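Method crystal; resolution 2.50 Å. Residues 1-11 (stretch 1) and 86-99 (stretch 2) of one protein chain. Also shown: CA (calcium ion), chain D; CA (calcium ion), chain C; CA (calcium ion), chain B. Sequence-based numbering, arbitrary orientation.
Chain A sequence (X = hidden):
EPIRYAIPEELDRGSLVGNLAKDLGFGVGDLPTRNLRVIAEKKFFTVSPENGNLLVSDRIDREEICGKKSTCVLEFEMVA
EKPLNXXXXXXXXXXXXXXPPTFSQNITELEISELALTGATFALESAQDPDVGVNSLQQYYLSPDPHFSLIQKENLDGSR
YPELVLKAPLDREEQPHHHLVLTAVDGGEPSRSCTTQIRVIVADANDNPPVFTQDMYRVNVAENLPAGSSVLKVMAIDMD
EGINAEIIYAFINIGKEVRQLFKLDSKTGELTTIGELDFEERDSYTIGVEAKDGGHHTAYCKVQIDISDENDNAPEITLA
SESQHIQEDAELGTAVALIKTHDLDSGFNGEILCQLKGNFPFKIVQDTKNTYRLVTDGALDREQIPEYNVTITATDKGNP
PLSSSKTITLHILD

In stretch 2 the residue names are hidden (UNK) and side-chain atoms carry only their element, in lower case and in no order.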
ATOM      1  N   GLU A   1     -71.148 -16.020  -5.120  1.00102.38           N
ATOM      2  CA  GLU A   1     -71.302 -16.450  -6.503  1.00101.53           C
ATOM      3  C   GLU A   1     -70.589 -15.487  -7.472  1.00 95.87           C
ATOM      4  O   GLU A   1     -71.210 -15.039  -8.437  1.00101.75           O
ATOM      5  CB  GLU A   1     -72.785 -16.573  -6.865  1.00103.75           C
ATOM      6  CG  GLU A   1     -73.449 -17.836  -6.339  1.00100.13           C
ATOM      7  CD  GLU A   1     -74.346 -17.569  -5.146  1.00100.51           C
ATOM      8  OE1 GLU A   1     -74.570 -16.384  -4.823  1.00100.66           O
ATOM      9  OE2 GLU A   1     -74.827 -18.544  -4.532  1.00 95.20           O
ATOM     10  N   PRO A   2     -69.253 -15.136  -7.242  1.00 73.32           N
ATOM     11  CA  PRO A   2     -68.603 -15.726  -6.062  1.00 59.47           C
ATOM     12  C   PRO A   2     -68.561 -14.750  -4.890  1.00 56.60           C
ATOM     13  O   PRO A   2     -69.168 -13.681  -4.958  1.00 53.15           O
ATOM     14  CB  PRO A   2     -67.187 -16.010  -6.561  1.00 61.89           C
ATOM     15  CG  PRO A   2     -66.894 -14.904  -7.522  1.00 54.53           C
ATOM     16  CD  PRO A   2     -68.196 -14.253  -7.911  1.00 69.92           C
ATOM     17  N   ILE A   3     -67.851 -15.121  -3.831  1.00 42.14           N
ATOM     18  CA  ILE A   3     -67.736 -14.273  -2.650  1.00 29.90           C
ATOM     19  C   ILE A   3     -66.297 -14.219  -2.147  1.00 32.85           C
ATOM     20  O   ILE A   3     -65.559 -15.200  -2.241  1.00 39.70           O
ATOM     21  CB  ILE A   3     -68.649 -14.764  -1.511  1.00 33.70           C
ATOM     22  CG1 ILE A   3     -68.508 -13.858  -0.286  1.00 39.19           C
ATOM     23  CG2 ILE A   3     -68.326 -16.207  -1.154  1.00 40.59           C
ATOM     24  CD1 ILE A   3     -69.747 -13.807   0.581  1.00 44.47           C
ATOM     25  N   ARG A   4     -65.905 -13.067  -1.615  1.00 31.41           N
ATOM     26  CA  ARG A   4     -64.552 -12.882  -1.096  1.00 31.89           C
ATOM     27  C   ARG A   4     -64.497 -12.165   0.254  1.00 32.04           C
ATOM     28  O   ARG A   4     -64.775 -10.969   0.349  1.00 30.21           O
ATOM     29  CB  ARG A   4     -63.689 -12.137  -2.116  1.00 27.86           C
ATOM     30  CG  ARG A   4     -62.321 -11.729  -1.593  1.00 30.01           C
ATOM     31  CD  ARG A   4     -61.959 -10.320  -2.032  1.00 33.16           C
ATOM     32  NE  ARG A   4     -62.248  -9.333  -0.996  1.00 26.17           N
ATOM     33  CZ  ARG A   4     -61.890  -8.055  -1.060  1.00 36.69           C
ATOM     34  NH1 ARG A   4     -61.225  -7.603  -2.115  1.00 31.37           N
ATOM     35  NH2 ARG A   4     -62.195  -7.228  -0.070  1.00 28.88           N
ATOM     36  N   TYR A   5     -64.126 -12.909   1.293  1.00 30.62           N
ATOM     37  CA  TYR A   5     -63.995 -12.374   2.638  1.00 30.81           C
ATOM     38  C   TYR A   5     -62.598 -11.780   2.807  1.00 36.22           C
ATOM     39  O   TYR A   5     -61.751 -11.855   1.915  1.00 48.37           O
ATOM     40  CB  TYR A   5     -64.272 -13.459   3.680  1.00 22.37           C
ATOM     41  CG  TYR A   5     -65.653 -14.066   3.581  1.00 41.65           C
ATOM     42  CD1 TYR A   5     -66.759 -13.417   4.117  1.00 42.92           C
ATOM     43  CD2 TYR A   5     -65.854 -15.289   2.954  1.00 41.06           C
ATOM     44  CE1 TYR A   5     -68.025 -13.967   4.029  1.00 41.54           C
ATOM     45  CE2 TYR A   5     -67.116 -15.848   2.863  1.00 40.98           C
ATOM     46  CZ  TYR A   5     -68.198 -15.182   3.402  1.00 41.91           C
ATOM     47  OH  TYR A   5     -69.455 -15.735   3.313  1.00 42.33           O
ATOM     48  N   ALA A   6     -62.357 -11.178   3.969  1.00 27.23           N
ATOM     49  CA  ALA A   6     -61.060 -10.575   4.263  1.00 25.02           C
ATOM     50  C   ALA A   6     -60.826 -10.639   5.762  1.00 27.56           C
ATOM     51  O   ALA A   6     -61.559 -10.008   6.531  1.00 46.91           O
ATOM     52  CB  ALA A   6     -60.994  -9.130   3.765  1.00 31.36           C
ATOM     53  N   ILE A   7     -59.816 -11.396   6.178  1.00 26.00           N
ATOM     54  CA  ILE A   7     -59.545 -11.589   7.601  1.00 28.37           C
ATOM     55  C   ILE A   7     -58.063 -11.364   7.873  1.00 32.04           C
ATOM     56  O   ILE A   7     -57.226 -11.631   6.997  1.00 40.35           O
ATOM     57  CB  ILE A   7     -59.979 -12.988   8.069  1.00 34.01           C
ATOM     58  CG1 ILE A   7     -59.308 -14.069   7.218  1.00 23.17           C
ATOM     59  CG2 ILE A   7     -61.492 -13.128   8.017  1.00 21.14           C
ATOM     60  CD1 ILE A   7     -59.591 -15.483   7.682  1.00 35.25           C
ATOM     61  N   PRO A   8     -57.690 -10.873   9.051  1.00 32.12           N
ATOM     62  CA  PRO A   8     -56.267 -10.791   9.392  1.00 30.00           C
ATOM     63  C   PRO A   8     -55.680 -12.176   9.613  1.00 36.41           C
ATOM     64  O   PRO A   8     -56.385 -13.146   9.897  1.00 45.52           O
ATOM     65  CB  PRO A   8     -56.257  -9.968  10.684  1.00 26.17           C
ATOM     66  CG  PRO A   8     -57.601 -10.215  11.283  1.00 23.50           C
ATOM     67  CD  PRO A   8     -58.545 -10.332  10.120  1.00 24.95           C
ATOM     68  N   GLU A   9     -54.362 -12.257   9.465  1.00 34.83           N
ATOM     69  CA  GLU A   9     -53.660 -13.513   9.664  1.00 32.75           C
ATOM     70  C   GLU A   9     -53.534 -13.829  11.153  1.00 32.26           C
ATOM     71  O   GLU A   9     -53.809 -12.996  12.023  1.00 45.13           O
ATOM     72  CB  GLU A   9     -52.275 -13.462   9.019  1.00 36.32           C
ATOM     73  CG  GLU A   9     -51.428 -12.289   9.490  1.00 33.91           C
ATOM     74  CD  GLU A   9     -49.970 -12.414   9.092  1.00 30.62           C
ATOM     75  OE1 GLU A   9     -49.479 -13.555   8.955  1.00 26.31           O
ATOM     76  OE2 GLU A   9     -49.313 -11.367   8.917  1.00 42.18           O
ATOM     77  N   GLU A  10     -53.119 -15.065  11.438  1.00 39.20           N
ATOM     78  CA  GLU A  10     -52.793 -15.517  12.793  1.00 28.61           C
ATOM     79  C   GLU A  10     -53.995 -15.454  13.733  1.00 27.31           C
ATOM     80  O   GLU A  10     -53.841 -15.227  14.935  1.00 29.63           O
ATOM     81  CB  GLU A  10     -51.622 -14.720  13.376  1.00 27.30           C
ATOM     82  CG  GLU A  10     -50.376 -14.697  12.501  1.00 37.19           C
ATOM     83  CD  GLU A  10     -49.623 -16.016  12.504  1.00 44.44           C
ATOM     84  OE1 GLU A  10     -49.985 -16.915  13.291  1.00 40.76           O
ATOM     85  OE2 GLU A  10     -48.662 -16.149  11.717  1.00 58.30           O
ATOM     86  N   LEU A  11     -55.199 -15.653  13.204  1.00 35.20           N
ATOM     87  CA  LEU A  11     -56.382 -15.721  14.047  1.00 34.44           C
ATOM     88  C   LEU A  11     -56.447 -17.065  14.761  1.00 39.96           C
ATOM     89  O   LEU A  11     -55.970 -18.085  14.256  1.00 34.53           O
ATOM     90  CB  LEU A  11     -57.652 -15.511  13.222  1.00 36.90           C
ATOM     91  CG  LEU A  11     -57.895 -14.114  12.650  1.00 35.41           C
ATOM     92  CD1 LEU A  11     -59.179 -14.092  11.836  1.00 23.35           C
ATOM     93  CD2 LEU A  11     -57.942 -13.081  13.764  1.00 36.58           C
ATOM     94  N   UNK A  86     -70.780 -26.287  -7.123  1.00 36.53           N
ATOM     95  CA  UNK A  86     -69.542 -25.708  -6.624  1.00 27.32           C
ATOM     96  C   UNK A  86     -69.791 -24.224  -6.334  1.00 27.91           C
ATOM     97  O   UNK A  86     -70.544 -23.562  -7.049  1.00 37.27           O
ATOM     98  c   UNK A  86     -66.207 -28.853  -8.369  1.00 31.72           C
ATOM     99  c   UNK A  86     -66.718 -28.837  -6.033  1.00 30.64           C
ATOM    100  c   UNK A  86     -66.086 -29.419  -7.114  1.00 30.82           C
ATOM    101  c   UNK A  86     -68.419 -25.868  -7.649  1.00 37.45           C
ATOM    102  c   UNK A  86     -67.601 -27.114  -7.461  1.00 31.77           C
ATOM    103  c   UNK A  86     -67.470 -27.691  -6.209  1.00 30.18           C
ATOM    104  c   UNK A  86     -66.961 -27.707  -8.537  1.00 32.32           C
ATOM    105  N   UNK A  87     -69.159 -23.714  -5.282  1.00 32.34           N
ATOM    106  CA  UNK A  87     -69.303 -22.323  -4.860  1.00 23.94           C
ATOM    107  C   UNK A  87     -67.911 -21.783  -4.569  1.00 32.90           C
ATOM    108  O   UNK A  87     -67.316 -22.119  -3.541  1.00 32.16           O
ATOM    109  c   UNK A  87     -72.544 -21.763  -4.448  1.00 40.81           C
ATOM    110  c   UNK A  87     -71.626 -22.637  -3.889  1.00 40.07           C
ATOM    111  c   UNK A  87     -74.246 -23.442  -4.354  1.00 49.45           C
ATOM    112  c   UNK A  87     -70.212 -22.200  -3.638  1.00 42.28           C
ATOM    113  c   UNK A  87     -72.038 -23.919  -3.566  1.00 40.60           C
ATOM    114  c   UNK A  87     -73.847 -22.161  -4.680  1.00 44.46           C
ATOM    115  c   UNK A  87     -73.340 -24.322  -3.795  1.00 48.37           C
ATOM    116  N   UNK A  88     -67.395 -20.955  -5.472  1.00 34.41           N
ATOM    117  CA  UNK A  88     -66.033 -20.456  -5.340  1.00 36.70           C
ATOM    118  C   UNK A  88     -65.963 -19.402  -4.243  1.00 39.55           C
ATOM    119  O   UNK A  88     -66.743 -18.445  -4.236  1.00 45.57           O
ATOM    120  n   UNK A  88     -62.096 -18.618  -6.664  1.00 47.47           N
ATOM    121  c   UNK A  88     -61.918 -19.925  -6.741  1.00 43.47           C
ATOM    122  n   UNK A  88     -63.104 -20.506  -6.751  1.00 40.45           N
ATOM    123  c   UNK A  88     -64.087 -19.543  -6.680  1.00 42.29           C
ATOM    124  c   UNK A  88     -63.444 -18.352  -6.624  1.00 46.43           C
ATOM    125  c   UNK A  88     -65.547 -19.877  -6.668  1.00 38.78           C
ATOM    126  N   UNK A  89     -65.028 -19.582  -3.315  1.00 27.57           N
ATOM    127  CA  UNK A  89     -64.821 -18.662  -2.205  1.00 19.74           C
ATOM    128  C   UNK A  89     -63.367 -18.215  -2.221  1.00 40.49           C
ATOM    129  O   UNK A  89     -62.459 -19.043  -2.370  1.00 33.03           O
ATOM    130  c   UNK A  89     -65.023 -18.292   0.274  1.00 18.01           C
ATOM    131  c   UNK A  89     -65.178 -19.305  -0.853  1.00 31.20           C
ATOM    132  c   UNK A  89     -66.591 -19.866  -0.880  1.00 31.94           C
ATOM    133  N   UNK A  90     -63.150 -16.911  -2.075  1.00 44.89           N
ATOM    134  CA  UNK A  90     -61.817 -16.344  -1.949  1.00 34.80           C
ATOM    135  C   UNK A  90     -61.725 -15.576  -0.638  1.00 32.24           C
ATOM    136  O   UNK A  90     -62.635 -14.819  -0.287  1.00 33.74           O
ATOM    137  o   UNK A  90     -62.479 -14.404  -3.241  1.00 49.61           O
ATOM    138  c   UNK A  90     -61.446 -16.216  -4.425  1.00 32.31           C
ATOM    139  c   UNK A  90     -61.481 -15.424  -3.130  1.00 24.16           C
ATOM    140  N   UNK A  91     -60.630 -15.782   0.090  1.00 29.54           N
ATOM    141  CA  UNK A  91     -60.419 -15.170   1.397  1.00 20.40           C
ATOM    142  C   UNK A  91     -59.104 -14.407   1.346  1.00 33.30           C
ATOM    143  O   UNK A  91     -58.033 -15.011   1.206  1.00 33.84           O
ATOM    144  c   UNK A  91     -60.405 -16.207   2.528  1.00 18.91           C
ATOM    145  c   UNK A  91     -60.231 -15.518   3.874  1.00 16.90           C
ATOM    146  c   UNK A  91     -61.678 -17.037   2.509  1.00 29.32           C
ATOM    147  N   UNK A  92     -59.186 -13.089   1.506  1.00 31.15           N
ATOM    148  CA  UNK A  92     -58.004 -12.239   1.527  1.00 25.91           C
ATOM    149  C   UNK A  92     -57.402 -12.294   2.929  1.00 23.90           C
ATOM    150  O   UNK A  92     -58.106 -12.119   3.923  1.00 39.71           O
ATOM    151  c   UNK A  92     -57.225  -9.782   1.209  1.00 55.00           C
ATOM    152  c   UNK A  92     -58.365 -10.801   1.158  1.00 40.85           C
ATOM    153  c   UNK A  92     -57.752  -8.374   0.971  1.00 54.20           C
ATOM    154  c   UNK A  92     -56.145 -10.132   0.197  1.00 64.48           C
ATOM    155  N   UNK A  93     -56.099 -12.543   3.003  1.00 34.84           N
ATOM    156  CA  UNK A  93     -55.395 -12.646   4.276  1.00 29.92           C
ATOM    157  C   UNK A  93     -54.612 -11.356   4.484  1.00 30.99           C
ATOM    158  O   UNK A  93     -53.594 -11.120   3.825  1.00 29.94           O
ATOM    159  c   UNK A  93     -56.407 -15.331   5.110  1.00 33.22           C
ATOM    160  c   UNK A  93     -53.702 -13.921   5.621  1.00 19.91           C
ATOM    161  c   UNK A  93     -55.284 -15.153   4.111  1.00 31.56           C
ATOM    162  c   UNK A  93     -54.472 -13.872   4.313  1.00 33.18           C
ATOM    163  N   UNK A  94     -55.087 -10.522   5.403  1.00 41.26           N
ATOM    164  CA  UNK A  94     -54.424  -9.260   5.697  1.00 38.63           C
ATOM    165  C   UNK A  94     -53.156  -9.494   6.510  1.00 41.62           C
ATOM    166  O   UNK A  94     -53.047 -10.457   7.274  1.00 48.02           O
ATOM    167  c   UNK A  94     -57.735  -7.450   6.618  1.00 34.86           C
ATOM    168  c   UNK A  94     -55.371  -8.329   6.453  1.00 29.75           C
ATOM    169  n   UNK A  94     -58.751  -6.842   6.017  1.00 39.26           N
ATOM    170  c   UNK A  94     -56.666  -8.033   5.714  1.00 25.67           C
ATOM    171  o   UNK A  94     -57.647  -7.546   7.843  1.00 42.19           O
ATOM    172  N   UNK A  95     -52.192  -8.594   6.341  1.00 43.99           N
ATOM    173  CA  UNK A  95     -50.905  -8.703   7.011  1.00 29.53           C
ATOM    174  C   UNK A  95     -50.918  -7.938   8.327  1.00 26.49           C
ATOM    175  O   UNK A  95     -51.432  -6.819   8.406  1.00 32.45           O
ATOM    176  c   UNK A  95     -49.787  -8.168   6.113  1.00 35.75           C
ATOM    177  o   UNK A  95     -47.655  -7.286   6.707  1.00 37.33           O
ATOM    178  c   UNK A  95     -48.416  -8.276   6.758  1.00 37.70           C
ATOM    179  o   UNK A  95     -48.098  -9.345   7.321  1.00 34.46           O
ATOM    180  N   UNK A  96     -50.350  -8.555   9.363  1.00 23.26           N
ATOM    181  CA  UNK A  96     -50.135  -7.899  10.645  1.00 31.46           C
ATOM    182  C   UNK A  96     -48.635  -7.809  10.888  1.00 32.67           C
ATOM    183  O   UNK A  96     -47.843  -8.579  10.340  1.00 33.03           O
ATOM    184  c   UNK A  96     -50.837  -8.632  11.808  1.00 27.56           C
ATOM    185  c   UNK A  96     -50.871 -10.807  13.143  1.00 19.77           C
ATOM    186  c   UNK A  96     -52.332  -8.735  11.547  1.00 16.43           C
ATOM    187  c   UNK A  96     -50.228 -10.021  12.015  1.00 29.60           C
ATOM    188  N   UNK A  97     -48.244  -6.846  11.723  1.00 32.65           N
ATOM    189  CA  UNK A  97     -46.832  -6.616  12.026  1.00 32.84           C
ATOM    190  C   UNK A  97     -46.424  -7.512  13.193  1.00 33.50           C
ATOM    191  O   UNK A  97     -46.253  -7.074  14.332  1.00 36.74           O
ATOM    192  c   UNK A  97     -46.580  -5.146  12.330  1.00 32.59           C
ATOM    193  n   UNK A  97     -44.765  -3.887  13.313  1.00 16.59           N
ATOM    194  c   UNK A  97     -45.104  -4.821  12.436  1.00 30.04           C
ATOM    195  o   UNK A  97     -44.276  -5.413  11.742  1.00 34.92           O
ATOM    196  N   UNK A  98     -46.268  -8.800  12.893  1.00 27.68           N
ATOM    197  CA  UNK A  98     -45.867  -9.785  13.887  1.00 34.96           C
ATOM    198  C   UNK A  98     -44.445 -10.290  13.671  1.00 42.63           C
ATOM    199  O   UNK A  98     -44.058 -11.303  14.265  1.00 54.16           O
ATOM    200  o   UNK A  98     -47.384 -12.806  12.501  1.00 40.59           O
ATOM    201  o   UNK A  98     -46.646 -10.983  11.527  1.00 35.18           O
ATOM    202  c   UNK A  98     -46.968 -11.630  12.544  1.00 29.60           C
ATOM    203  c   UNK A  98     -46.852 -10.956  13.895  1.00 28.87           C
ATOM    204  N   UNK A  99     -43.659  -9.608  12.840  1.00 44.77           N
ATOM    205  CA  UNK A  99     -42.280  -9.985  12.580  1.00 40.89           C
ATOM    206  C   UNK A  99     -41.394  -8.749  12.710  1.00 45.10           C
ATOM    207  O   UNK A  99     -41.691  -7.708  12.100  1.00 28.56           O
ATOM    208  c   UNK A  99     -42.695 -12.000  11.101  1.00 39.59           C
ATOM    209  c   UNK A  99     -42.126 -10.601  11.186  1.00 38.72           C
ATOM    210  n   UNK A  99     -42.096 -12.928  11.839  1.00 41.62           N
ATOM    211  o   UNK A  99     -43.659 -12.248  10.377  1.00 45.81           O
TER
HETATM  212 CA    CA D 503     -46.999 -10.484   9.142  1.00 34.45          CA
HETATM  213 CA    CA C 502     -47.353 -14.212  10.506  1.00 42.41          CA
HETATM  214 CA    CA B 501     -42.264  -6.024  10.525  1.00 32.45          CA

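Position 86 carries one carbon and then a six-membered carbon ring, and touches nothing on stretch 1: phenylalanine, Phe86, a flat apolar group free of any demand from this contact. Position 87 has the same seven carbons, its ring approaching Glu1 OE2. It is Phe87, whose CE1 lies 3.8 Å from Glu1 OE2, a loose approach at a poorly ordered terminus. At 88 a carbon leads to a five-membered ring of three carbons and two nitrogens, with the CB of Pro2 at the ring's edge. This is His88, whose ND1 finds a hydrogen bond elsewhere in the structure.

Position 89 has three carbons, forked at the first, against Ile3 and the edge of the Tyr5 ring: Val89, a compact residue whose CG2 meets Ile3 CG2 at 4.1 Å. At 90 one carbon bears an oxygen and a carbon, beside Ile3 and Arg4. This is Thr90, beta-branched as suits a strand and polar on the partly exposed face it shares with Arg4; its OG1 makes a weak bond to Ile3 O, and its backbone N donates to Ile3 O at 3.0 Å. Three forked carbons against Ile7 mark 91 as Val91, with CG1 3.8 Å from Ile7 CG1 on the side of the sheet shared with Ile3 and Tyr5.

Position 92 has four carbons, forked at the second, beside Ala6: Leu92. Its CB packs 4.1 Å from Ala6 CB, and its N donates to Tyr5 O at 2.9 Å. Position 93 also has four carbons, but forked at the first with one arm two carbons long, against Ile7 and Glu9. This is Ile93, whose CD1 lies 3.8 Å from Ile7 CG1 in a buried apolar layer. At 94 three carbons end in one oxygen and one nitrogen, lying over Ala6 and Pro8: Gln94, an exposed polar chain.

Position 95 shows two carbons and two oxygens, one oxygen near Glu9 OE2: Asp95, whose OD1 joins that atom on a calcium ion. Position 96, four carbons forked at the first, against Pro8 and Glu10, is Ile96; its CG2 touches Pro8 CB at 4.2 Å. Position 97, two carbons with an oxygen and a nitrogen, is out of reach of stretch 1; Asn97 gives its amide OD1, a good calcium ligand, to another calcium. Position 98, two carbons and two oxygens, faces Glu10: Asp98 uses OD1 and OD2 on two different calciums. Position 99 again has two carbons, an oxygen and a nitrogen, clear of stretch 1; Asn99 binds calcium through its backbone O, which asks nothing of the side chain.

The contact is a parallel strand pairing. Alternate residues of stretch 1 supply the backbone bonds, as when Ile7 N donates to Leu92 O and Ile7 O accepts from Gln94 N, both at 2.9 Å. Beyond the strands, Ile96 N donates to Glu9 OE2 at 3.0 Å, and shared calcium ions hold the carboxylates together.

Stretch 2 (86-99) FFHVTVLIQDINDN
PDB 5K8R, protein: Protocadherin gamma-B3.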